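Local coordinates for putative carbohydrate-active enzyme (Uncultured organism, PDB 5WH8), which probably hydrolyses O-glycosidic bonds in cellulose, this chain being the glycoside hydrolase family 5 module of a longer multi-modular cellulase, at residues H215-Y218 against L219-A223; D154-W157 against A158-K161; S35-G38 against L39-P43; T1-E4 against G5-V8. All blocks are in the same frame, centred on the assembly; numbering follows the deposited sequence.

Contact 1: H215-Y218 against L219-A223. With EDO (1,2-ethanediol), chain N.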
loop_
_atom_site.group_PDB
_atom_site.type_symbol
_atom_site.label_atom_id
_atom_site.label_comp_id
_atom_site.label_asym_id
_atom_site.label_seq_id
_atom_site.Cartn_x
_atom_site.Cartn_y
_atom_site.Cartn_z
ATOM N N HIS A 215 17.603 -3.695 -5.449
ATOM C CA HIS A 215 17.884 -2.358 -4.897
ATOM C C HIS A 215 18.607 -2.474 -3.570
ATOM O O HIS A 215 18.226 -3.247 -2.711
ATOM C CB HIS A 215 16.588 -1.564 -4.725
ATOM C CG HIS A 215 15.734 -1.571 -5.947
ATOM N ND1 HIS A 215 14.545 -2.261 -6.026
ATOM C CD2 HIS A 215 15.924 -1.008 -7.160
ATOM C CE1 HIS A 215 14.035 -2.118 -7.235
ATOM N NE2 HIS A 215 14.849 -1.353 -7.940
ATOM N N THR A 216 19.666 -1.695 -3.410
ATOM C CA THR A 216 20.475 -1.770 -2.207
ATOM C C THR A 216 20.818 -0.342 -1.722
ATOM O O THR A 216 19.931 0.505 -1.658
ATOM C CB THR A 216 21.714 -2.662 -2.452
ATOM O OG1 THR A 216 22.518 -2.717 -1.272
ATOM C CG2 THR A 216 22.525 -2.176 -3.615
ATOM N N GLN A 217 22.082 -0.091 -1.379
ATOM C CA GLN A 217 22.464 1.176 -0.746
ATOM C C GLN A 217 22.029 2.421 -1.505
ATOM O O GLN A 217 21.566 3.388 -0.897
ATOM C CB GLN A 217 23.978 1.264 -0.555
ATOM C CG GLN A 217 24.396 2.569 0.169
ATOM C CD GLN A 217 25.895 2.764 0.227
ATOM O OE1 GLN A 217 26.651 1.807 0.392
ATOM N NE2 GLN A 217 26.338 4.022 0.063
ATOM N N TYR A 218 22.233 2.428 -2.816
ATOM C CA TYR A 218 21.913 3.613 -3.634
ATOM C C TYR A 218 20.484 4.101 -3.380
ATOM O O TYR A 218 20.232 5.310 -3.228
ATOM C CB TYR A 218 22.101 3.314 -5.129
ATOM C CG TYR A 218 21.777 4.431 -6.140
ATOM C CD1 TYR A 218 21.904 5.791 -5.830
ATOM C CD2 TYR A 218 21.354 4.109 -7.427
ATOM C CE1 TYR A 218 21.624 6.782 -6.789
ATOM C CE2 TYR A 218 21.066 5.082 -8.370
ATOM C CZ TYR A 218 21.202 6.411 -8.054
ATOM O OH TYR A 218 20.907 7.350 -9.025
ATOM N N LEU A 219 19.532 3.170 -3.333
ATOM C CA LEU A 219 18.151 3.561 -3.106
ATOM C C LEU A 219 17.901 4.017 -1.667
ATOM O O LEU A 219 17.121 4.941 -1.454
ATOM C CB LEU A 219 17.195 2.408 -3.486
ATOM C CG LEU A 219 15.708 2.796 -3.515
ATOM C CD1 LEU A 219 15.417 4.010 -4.416
ATOM C CD2 LEU A 219 14.884 1.565 -3.950
ATOM N N ARG A 220 18.539 3.375 -0.682
ATOM C CA ARG A 220 18.452 3.850 0.707
ATOM C C ARG A 220 19.008 5.269 0.828
ATOM O O ARG A 220 18.453 6.101 1.546
ATOM C CB ARG A 220 19.181 2.896 1.673
ATOM C CG ARG A 220 18.429 1.564 1.868
ATOM C CD ARG A 220 19.023 0.690 2.951
ATOM N NE ARG A 220 20.317 0.115 2.581
ATOM C CZ ARG A 220 20.485 -1.063 1.971
ATOM N NH1 ARG A 220 19.435 -1.796 1.601
ATOM N NH2 ARG A 220 21.703 -1.513 1.697
ATOM N N ASP A 221 20.084 5.561 0.100
ATOM C CA ASP A 221 20.676 6.903 0.149
ATOM C C ASP A 221 19.728 7.947 -0.471
ATOM O O ASP A 221 19.556 9.050 0.054
ATOM C CB ASP A 221 22.017 6.960 -0.601
ATOM C CG ASP A 221 23.159 6.267 0.123
ATOM O OD1 ASP A 221 23.113 6.064 1.355
ATOM O OD2 ASP A 221 24.141 5.917 -0.577
ATOM N N LYS A 222 19.120 7.613 -1.612
ATOM C CA LYS A 222 18.093 8.466 -2.218
ATOM C C LYS A 222 16.944 8.734 -1.243
ATOM O O LYS A 222 16.468 9.864 -1.098
ATOM C CB LYS A 222 17.534 7.816 -3.498
ATOM C CG LYS A 222 18.484 7.949 -4.687
ATOM C CD LYS A 222 18.236 6.929 -5.808
ATOM C CE LYS A 222 16.856 7.056 -6.482
ATOM N NZ LYS A 222 16.633 8.359 -7.165
ATOM N N ALA A 223 16.502 7.683 -0.563
ATOM C CA ALA A 223 15.424 7.837 0.406
ATOM C C ALA A 223 15.861 8.745 1.550
ATOM O O ALA A 223 15.072 9.579 2.036
ATOM C CB ALA A 223 14.975 6.485 0.938
HETATM C C1 EDO N . 19.903 0.839 -6.780
HETATM O O1 EDO N . 19.923 0.534 -5.367
HETATM C C2 EDO N . 18.580 1.415 -7.283
HETATM O O2 EDO N . 18.590 2.846 -7.340
#
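Y218 and K222, one helical turn apart, meet through ring and methylene. K222 CD lies over one face of the Y218 ring, 3.8 Å from its centroid and 22° off the normal, a CH-pi contact displaced toward the rim, where CE1 is 3.5 Å from CD. Because tyrosine CG stands anti to the backbone N (chi1 178°), the ring is laid beside the next turn, where the K222 methylenes run; the lysine bends at chi3 and chi4 to salt bridges from NZ to D190 and D192. The backbones repeat the spacing: K222 N binds Y218 O at 3.0 Å, and D221 N binds Q217 O at 2.8 Å. Between the side chains of that second pair, Q217 NE2 reaches the syn lone pair of D221 OD2, but Q217 has a second conformer, so this link is only tentative.

Helix 217-228 belongs to the beta-alpha-beta unit between strands 204-211 and 233-239 of the (beta/alpha)8 barrel. T216 holds its N-cap position without a capping side chain. A bound 1,2-ethanediol O1 takes T216 N at 3.0 Å and, weakly, L219 N of the first turn, while Y218 N binds a MES oxygen; a helix start would probably favour such a sulfonate. T216 OG1 receives only a weak bond from R220 NH2 at 3.3 Å, its stronger partner being E253, which also forms a salt bridge with R220 NH1. The R220 guanidinium places one face over T216 C. Farther in, L219 CD2 packs on H215 CB at 3.6 Å, approaching the imidazole obliquely. H215 itself is positioned by ND1 bonding to Y211 N and its carbonyl O to W257 NE1.

Contact 2: D154-W157 against A158-K161. With EDO (1,2-ethanediol), chain H.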
loop_
_atom_site.group_PDB
_atom_site.type_symbol
_atom_site.label_atom_id
_atom_site.label_comp_id
_atom_site.label_asym_id
_atom_site.label_seq_id
_atom_site.Cartn_x
_atom_site.Cartn_y
_atom_site.Cartn_z
ATOM N N ASP A 154 10.290 9.519 -19.948
ATOM C CA ASP A 154 9.472 10.698 -20.209
ATOM C C ASP A 154 8.698 11.188 -18.987
ATOM O O ASP A 154 8.078 12.252 -19.023
ATOM C CB ASP A 154 8.473 10.401 -21.331
ATOM C CG ASP A 154 7.607 9.184 -21.040
ATOM O OD1 ASP A 154 8.160 8.158 -20.584
ATOM O OD2 ASP A 154 6.373 9.250 -21.270
ATOM N N VAL A 155 8.727 10.416 -17.910
ATOM C CA VAL A 155 7.876 10.705 -16.758
ATOM C C VAL A 155 8.711 11.230 -15.598
ATOM O O VAL A 155 9.327 10.458 -14.871
ATOM C CB VAL A 155 7.086 9.451 -16.334
ATOM C CG1 VAL A 155 6.183 9.749 -15.154
ATOM C CG2 VAL A 155 6.238 8.974 -17.517
ATOM N N LYS A 156 8.732 12.558 -15.463
ATOM C CA LYS A 156 9.516 13.238 -14.437
ATOM C C LYS A 156 8.646 13.614 -13.250
ATOM O O LYS A 156 7.412 13.525 -13.308
ATOM C CB LYS A 156 10.173 14.504 -15.001
ATOM C CG LYS A 156 10.973 14.317 -16.275
ATOM C CD LYS A 156 12.134 13.380 -16.044
ATOM C CE LYS A 156 13.099 13.355 -17.221
ATOM N NZ LYS A 156 14.014 12.181 -17.140
ATOM N N TRP A 157 9.279 14.049 -12.166
ATOM C CA TRP A 157 8.511 14.481 -11.003
ATOM C C TRP A 157 7.515 15.608 -11.387
ATOM O O TRP A 157 6.369 15.592 -10.945
ATOM C CB TRP A 157 9.433 14.920 -9.837
ATOM C CG TRP A 157 8.657 15.549 -8.744
ATOM C CD1 TRP A 157 8.784 16.827 -8.285
ATOM C CD2 TRP A 157 7.578 14.957 -7.985
ATOM N NE1 TRP A 157 7.861 17.067 -7.299
ATOM C CE2 TRP A 157 7.114 15.935 -7.090
ATOM C CE3 TRP A 157 6.973 13.696 -7.983
ATOM C CZ2 TRP A 157 6.052 15.701 -6.202
ATOM C CZ3 TRP A 157 5.927 13.454 -7.096
ATOM C CH2 TRP A 157 5.464 14.461 -6.228
ATOM N N ALA A 158 7.909 16.543 -12.246
ATOM C CA ALA A 158 6.975 17.575 -12.708
ATOM C C ALA A 158 5.669 16.994 -13.253
ATOM O O ALA A 158 4.594 17.522 -12.975
ATOM C CB ALA A 158 7.632 18.450 -13.777
ATOM N N ASP A 159 5.756 15.896 -13.999
ATOM C CA ASP A 159 4.578 15.255 -14.565
ATOM C C ASP A 159 3.737 14.547 -13.496
ATOM O O ASP A 159 2.492 14.617 -13.507
ATOM C CB ASP A 159 4.998 14.270 -15.642
ATOM C CG ASP A 159 5.848 14.925 -16.706
ATOM O OD1 ASP A 159 5.309 15.807 -17.413
ATOM O OD2 ASP A 159 7.051 14.610 -16.790
ATOM N N VAL A 160 4.394 13.865 -12.565
ATOM C CA VAL A 160 3.653 13.243 -11.474
ATOM C C VAL A 160 2.988 14.301 -10.578
ATOM O O VAL A 160 1.864 14.116 -10.105
ATOM C CB VAL A 160 4.579 12.320 -10.614
ATOM C CG1 VAL A 160 3.810 11.662 -9.466
ATOM C CG2 VAL A 160 5.226 11.258 -11.493
ATOM N N LYS A 161 3.686 15.408 -10.331
ATOM C CA LYS A 161 3.135 16.497 -9.515
ATOM C C LYS A 161 1.881 17.092 -10.179
ATOM O O LYS A 161 0.905 17.401 -9.493
ATOM C CB LYS A 161 4.212 17.575 -9.268
ATOM C CG LYS A 161 3.841 18.671 -8.300
ATOM C CD LYS A 161 5.070 19.492 -7.937
ATOM C CE LYS A 161 4.793 20.523 -6.862
ATOM N NZ LYS A 161 4.178 21.734 -7.424
HETATM C C1 EDO H . 8.441 17.919 -18.324
HETATM O O1 EDO H . 8.659 16.854 -17.389
HETATM C C2 EDO H . 7.920 17.398 -19.659
HETATM O O2 EDO H . 6.775 16.556 -19.498
#
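K156 and D159 close the start of helix 157-172 through one bond from side chain to backbone. K156, at the N-cap position, gives its backbone N to D159 OD2 at 3.0 Å with an N-H...O angle of 160°; OD2 accepts on its anti lone pair, the one turned away from OD1. This is the N3-to-N-cap half of a capping box; the lysine side chain supplies no reciprocal acceptor, and NZ instead bonds to F153 O. D159 CG lies anti to its carbonyl carbon (chi1 -55°), which lays the carboxylate alongside K156. A 1,2-ethanediol, probably a crystallisation additive, spans both oxygens, its O1 2.8 Å from OD2 and its O2 2.7 Å from OD1.

Main-chain acceptors are also matched: K156 O takes V160 N at 3.1 Å and, weakly, D159 N, while W157 O takes K161 N at 2.8 Å. Buried W157 sends NE1 to D197 O. Its six-membered ring has K161 CB over one face, a CH-pi contact 4.3 Å from the centroid, while V160 CG1 comes obliquely to CZ3 at 3.6 Å. The lysine then leads off to a salt bridge with E165. W157 and V160 both touch C182 of barrel strand 180-182, so the helix's first turn is packed against the barrel.

The K156 amide and the helix start probably favour the D159 anion, although D154 O, an acceptor 3.4 Å from OD2, would oppose this.

Contact 3: S35-G38 against L39-P43. With EDO (1,2-ethanediol), chain M.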
loop_
_atom_site.group_PDB
_atom_site.type_symbol
_atom_site.label_atom_id
_atom_site.label_comp_id
_atom_site.label_asym_id
_atom_site.label_seq_id
_atom_site.Cartn_x
_atom_site.Cartn_y
_atom_site.Cartn_z
ATOM N N SER A 35 0.255 -6.841 0.434
ATOM C CA SER A 35 -0.436 -6.393 -0.785
ATOM C C SER A 35 -1.113 -7.540 -1.530
ATOM O O SER A 35 -0.568 -8.637 -1.630
ATOM C CB SER A 35 0.549 -5.719 -1.751
ATOM O OG SER A 35 -0.104 -5.160 -2.888
ATOM N N SER A 36 -2.288 -7.267 -2.097
ATOM C CA SER A 36 -2.841 -8.159 -3.108
ATOM C C SER A 36 -1.938 -8.172 -4.321
ATOM O O SER A 36 -1.135 -7.248 -4.544
ATOM C CB SER A 36 -4.262 -7.725 -3.527
ATOM O OG SER A 36 -4.248 -6.577 -4.369
ATOM N N HIS A 37 -2.085 -9.208 -5.139
ATOM C CA HIS A 37 -1.590 -9.197 -6.518
ATOM C C HIS A 37 -2.749 -8.589 -7.344
ATOM O O HIS A 37 -3.624 -7.924 -6.773
ATOM C CB HIS A 37 -1.213 -10.634 -6.934
ATOM C CG HIS A 37 -0.231 -10.757 -8.062
ATOM N ND1 HIS A 37 -0.509 -10.358 -9.350
ATOM C CD2 HIS A 37 1.004 -11.318 -8.102
ATOM C CE1 HIS A 37 0.525 -10.639 -10.133
ATOM N NE2 HIS A 37 1.460 -11.214 -9.396
ATOM N N GLY A 38 -2.788 -8.774 -8.656
ATOM C CA GLY A 38 -3.910 -8.259 -9.432
ATOM C C GLY A 38 -5.243 -8.833 -8.964
ATOM O O GLY A 38 -5.407 -10.040 -8.907
ATOM N N LEU A 39 -6.206 -7.974 -8.614
ATOM C CA LEU A 39 -7.490 -8.469 -8.088
ATOM C C LEU A 39 -8.258 -9.329 -9.106
ATOM O O LEU A 39 -8.848 -10.347 -8.733
ATOM C CB LEU A 39 -8.362 -7.296 -7.617
ATOM C CG LEU A 39 -7.729 -6.464 -6.493
ATOM C CD1 LEU A 39 -8.469 -5.162 -6.286
ATOM C CD2 LEU A 39 -7.644 -7.251 -5.163
ATOM N N ALA A 40 -8.233 -8.939 -10.381
ATOM C CA ALA A 40 -8.927 -9.694 -11.421
ATOM C C ALA A 40 -8.251 -11.039 -11.709
ATOM O O ALA A 40 -8.828 -11.942 -12.338
ATOM C CB ALA A 40 -9.004 -8.866 -12.700
ATOM N N TRP A 41 -7.020 -11.189 -11.233
ATOM C CA TRP A 41 -6.242 -12.377 -11.524
ATOM C C TRP A 41 -6.305 -13.445 -10.421
ATOM O O TRP A 41 -6.178 -14.642 -10.708
ATOM C CB TRP A 41 -4.788 -11.982 -11.768
ATOM C CG TRP A 41 -4.606 -11.017 -12.900
ATOM C CD1 TRP A 41 -5.470 -10.794 -13.943
ATOM C CD2 TRP A 41 -3.491 -10.151 -13.113
ATOM N NE1 TRP A 41 -4.951 -9.842 -14.789
ATOM C CE2 TRP A 41 -3.745 -9.419 -14.290
ATOM C CE3 TRP A 41 -2.310 -9.899 -12.400
ATOM C CZ2 TRP A 41 -2.852 -8.476 -14.787
ATOM C CZ3 TRP A 41 -1.432 -8.950 -12.889
ATOM C CH2 TRP A 41 -1.699 -8.261 -14.081
ATOM N N PHE A 42 -6.473 -13.017 -9.164
ATOM C CA PHE A 42 -6.508 -13.932 -8.006
ATOM C C PHE A 42 -7.695 -13.661 -7.084
ATOM O O PHE A 42 -7.548 -13.619 -5.864
ATOM C CB PHE A 42 -5.195 -13.830 -7.209
ATOM C CG PHE A 42 -4.002 -14.190 -8.022
ATOM C CD1 PHE A 42 -3.633 -15.511 -8.169
ATOM C CD2 PHE A 42 -3.291 -13.225 -8.706
ATOM C CE1 PHE A 42 -2.568 -15.855 -8.960
ATOM C CE2 PHE A 42 -2.236 -13.560 -9.493
ATOM C CZ PHE A 42 -1.874 -14.879 -9.635
ATOM N N PRO A 43 -8.908 -13.518 -7.654
ATOM C CA PRO A 43 -10.024 -13.158 -6.771
ATOM C C PRO A 43 -10.327 -14.166 -5.658
ATOM O O PRO A 43 -10.830 -13.742 -4.639
ATOM C CB PRO A 43 -11.218 -13.056 -7.731
ATOM C CG PRO A 43 -10.834 -13.904 -8.895
ATOM C CD PRO A 43 -9.348 -13.743 -9.043
HETATM C C1 EDO M . 4.547 -9.790 -10.564
HETATM O O1 EDO M . 4.774 -10.673 -9.451
HETATM C C2 EDO M . 4.413 -10.507 -11.918
HETATM O O2 EDO M . 3.670 -11.738 -11.830
#
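H37, at the C-terminal end of the first (beta/alpha)8 barrel strand, forms an aromatic cluster with W41 and F42 in the loop that follows. In family 5 hydrolases the active site lies at the C-terminal ends of the barrel strands, so the cluster is on that side of the fold. From the histidine backbone, CB meets F42 CD2 at 3.8 Å. CG, anti to the backbone N (chi1 -157°), has F42 CE2 beyond it: the phenylalanine edge points at one imidazole face, T-shaped, with planes at 61° and centroids 5.0 Å apart. ND1 accepts a hydrogen bond from G38 N at 2.9 Å, close to the ring plane, which fixes the ring's rotation. On the imidazole edge W41 CE3 approaches ND1 at 3.6 Å; these two rings meet rim to rim, neither over the other's face. At the tip NE2 bonds to E278 OE2 and weakly, at 3.3 Å, to O2 of a 1,2-ethanediol that E278 and W271 also hold. CE1 meets W41 CE3 and the diol O2; CD2 has F42 CE2 and the diol O1 near it.

Nearer the strand, S36 OG lies 3.6 Å from L39 CD2 and bonds to H37 O and A66 N. The loop itself is curled by the G38 carbonyl, whose O takes two amides: F42 N at 3.2 Å, nearly in line with the C=O bond, and W41 N at 3.1 Å, from 63° out of the carbonyl plane.

Contact 4: T1-E4 against G5-V8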
loop_
_atom_site.group_PDB
_atom_site.type_symbol
_atom_site.label_atom_id
_atom_site.label_comp_id
_atom_site.label_asym_id
_atom_site.label_seq_id
_atom_site.Cartn_x
_atom_site.Cartn_y
_atom_site.Cartn_z
ATOM N N THR A 1 -17.668 1.036 14.701
ATOM C CA THR A 1 -17.069 0.421 15.882
ATOM C C THR A 1 -16.024 -0.639 15.508
ATOM O O THR A 1 -16.362 -1.731 15.055
ATOM C CB THR A 1 -18.155 -0.213 16.759
ATOM O OG1 THR A 1 -17.548 -0.978 17.809
ATOM C CG2 THR A 1 -19.058 -1.108 15.912
ATOM N N TYR A 2 -14.747 -0.316 15.696
ATOM C CA TYR A 2 -13.682 -1.235 15.315
ATOM C C TYR A 2 -13.440 -2.264 16.429
ATOM O O TYR A 2 -13.573 -1.953 17.618
ATOM C CB TYR A 2 -12.406 -0.446 14.983
ATOM C CG TYR A 2 -12.553 0.453 13.761
ATOM C CD1 TYR A 2 -12.487 -0.072 12.475
ATOM C CD2 TYR A 2 -12.734 1.824 13.888
ATOM C CE1 TYR A 2 -12.604 0.737 11.348
ATOM C CE2 TYR A 2 -12.867 2.644 12.758
ATOM C CZ TYR A 2 -12.794 2.086 11.493
ATOM O OH TYR A 2 -12.914 2.868 10.360
ATOM N N PRO A 3 -13.078 -3.503 16.054
ATOM C CA PRO A 3 -12.992 -4.541 17.085
ATOM C C PRO A 3 -11.863 -4.299 18.101
ATOM O O PRO A 3 -10.739 -3.868 17.767
ATOM C CB PRO A 3 -12.772 -5.820 16.274
ATOM C CG PRO A 3 -12.281 -5.353 14.928
ATOM C CD PRO A 3 -12.909 -4.051 14.695
ATOM N N GLU A 4 -12.186 -4.583 19.358
ATOM C CA GLU A 4 -11.221 -4.464 20.449
ATOM C C GLU A 4 -9.912 -5.175 20.142
ATOM O O GLU A 4 -9.884 -6.318 19.689
ATOM C CB GLU A 4 -11.839 -5.013 21.744
ATOM C CG GLU A 4 -12.972 -4.148 22.254
ATOM C CD GLU A 4 -13.747 -4.767 23.409
ATOM O OE1 GLU A 4 -13.743 -6.011 23.550
ATOM O OE2 GLU A 4 -14.372 -4.003 24.176
ATOM N N GLY A 5 -8.808 -4.479 20.401
ATOM C CA GLY A 5 -7.494 -5.072 20.284
ATOM C C GLY A 5 -6.928 -5.037 18.877
ATOM O O GLY A 5 -5.785 -5.460 18.660
ATOM N N SER A 6 -7.690 -4.507 17.924
ATOM C CA SER A 6 -7.233 -4.468 16.531
ATOM C C SER A 6 -6.332 -3.267 16.263
ATOM O O SER A 6 -6.365 -2.293 17.024
ATOM C CB SER A 6 -8.428 -4.432 15.567
ATOM O OG SER A 6 -9.181 -3.230 15.687
ATOM N N PRO A 7 -5.540 -3.317 15.176
ATOM C CA PRO A 7 -4.672 -2.177 14.844
ATOM C C PRO A 7 -5.410 -0.830 14.742
ATOM O O PRO A 7 -4.906 0.190 15.214
ATOM C CB PRO A 7 -4.051 -2.602 13.493
ATOM C CG PRO A 7 -3.965 -4.132 13.610
ATOM C CD PRO A 7 -5.264 -4.502 14.327
ATOM N N VAL A 8 -6.611 -0.796 14.171
ATOM C CA VAL A 8 -7.325 0.480 14.011
ATOM C C VAL A 8 -7.938 0.910 15.360
ATOM O O VAL A 8 -8.001 2.093 15.674
ATOM C CB VAL A 8 -8.430 0.412 12.916
ATOM C CG1 VAL A 8 -9.200 1.741 12.828
ATOM C CG2 VAL A 8 -7.828 0.031 11.564
#
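P3 O is gripped twice by S6. The hydroxyl OG donates to it at 2.7 Å, in the carbonyl plane and on a lone pair, and the S6 backbone N donates at 3.1 Å from 30° out of that plane. The second bond closes a type II beta turn from P3 to S6. G5 supplies the positive phi this turn needs at its third position, where a side chain would be jammed against E4 O.

The hydroxyl is well placed to do two jobs. S6 OG sits between the backbone N and the carbonyl carbon (chi1 66°), from where it reaches back to P3 O; as N-cap of helix 7-11 it also takes a weak bond from Y9 N. The pyrrolidine of P3 comes alongside, CG lying 3.8 Å from S6 OG.

A second, apolar contact joins the ends of the segment. V8 CG1 stands over the centre of the Y2 ring, 3.5 Å from the centroid and 4° off the normal, so this CH-pi methyl is almost equally distant from all six ring carbons. The branch that does so is the one anti to the V8 backbone N. At its far end the tyrosine OH makes a weak bond to K140 N.

Y2 shares a backbone hydrogen bond with H323, a residue of the C-terminal histidine tag. Helix 7-11, capped by S6, rests against loops leading into barrel strands: V8 bonds to the backbone of G101, between helix 83-100 and strand 103-109, and touches H141 just before strand 142-145, while P7 touches D61 just before strand 62-68.

Overall arrangement
All four contacts are local and follow one another along the chain, none nesting in or crossing another. Contact 4 comes first, turning the N terminus into helix 7-11 beside the loops that enter the barrel strands. Contact 3 then curls the loop leaving strand 32-36, the first barrel strand. Contact 2 opens helix 157-172, before strand 180-182, and contact 1 opens helix 217-228, between strands 204-211 and 233-239; both therefore start outer helices of the barrel. Their centres are about 20 Å apart. Contact 4 lies across the chain's centre from contacts 1 and 2, about 35 and 39 Å away between centres.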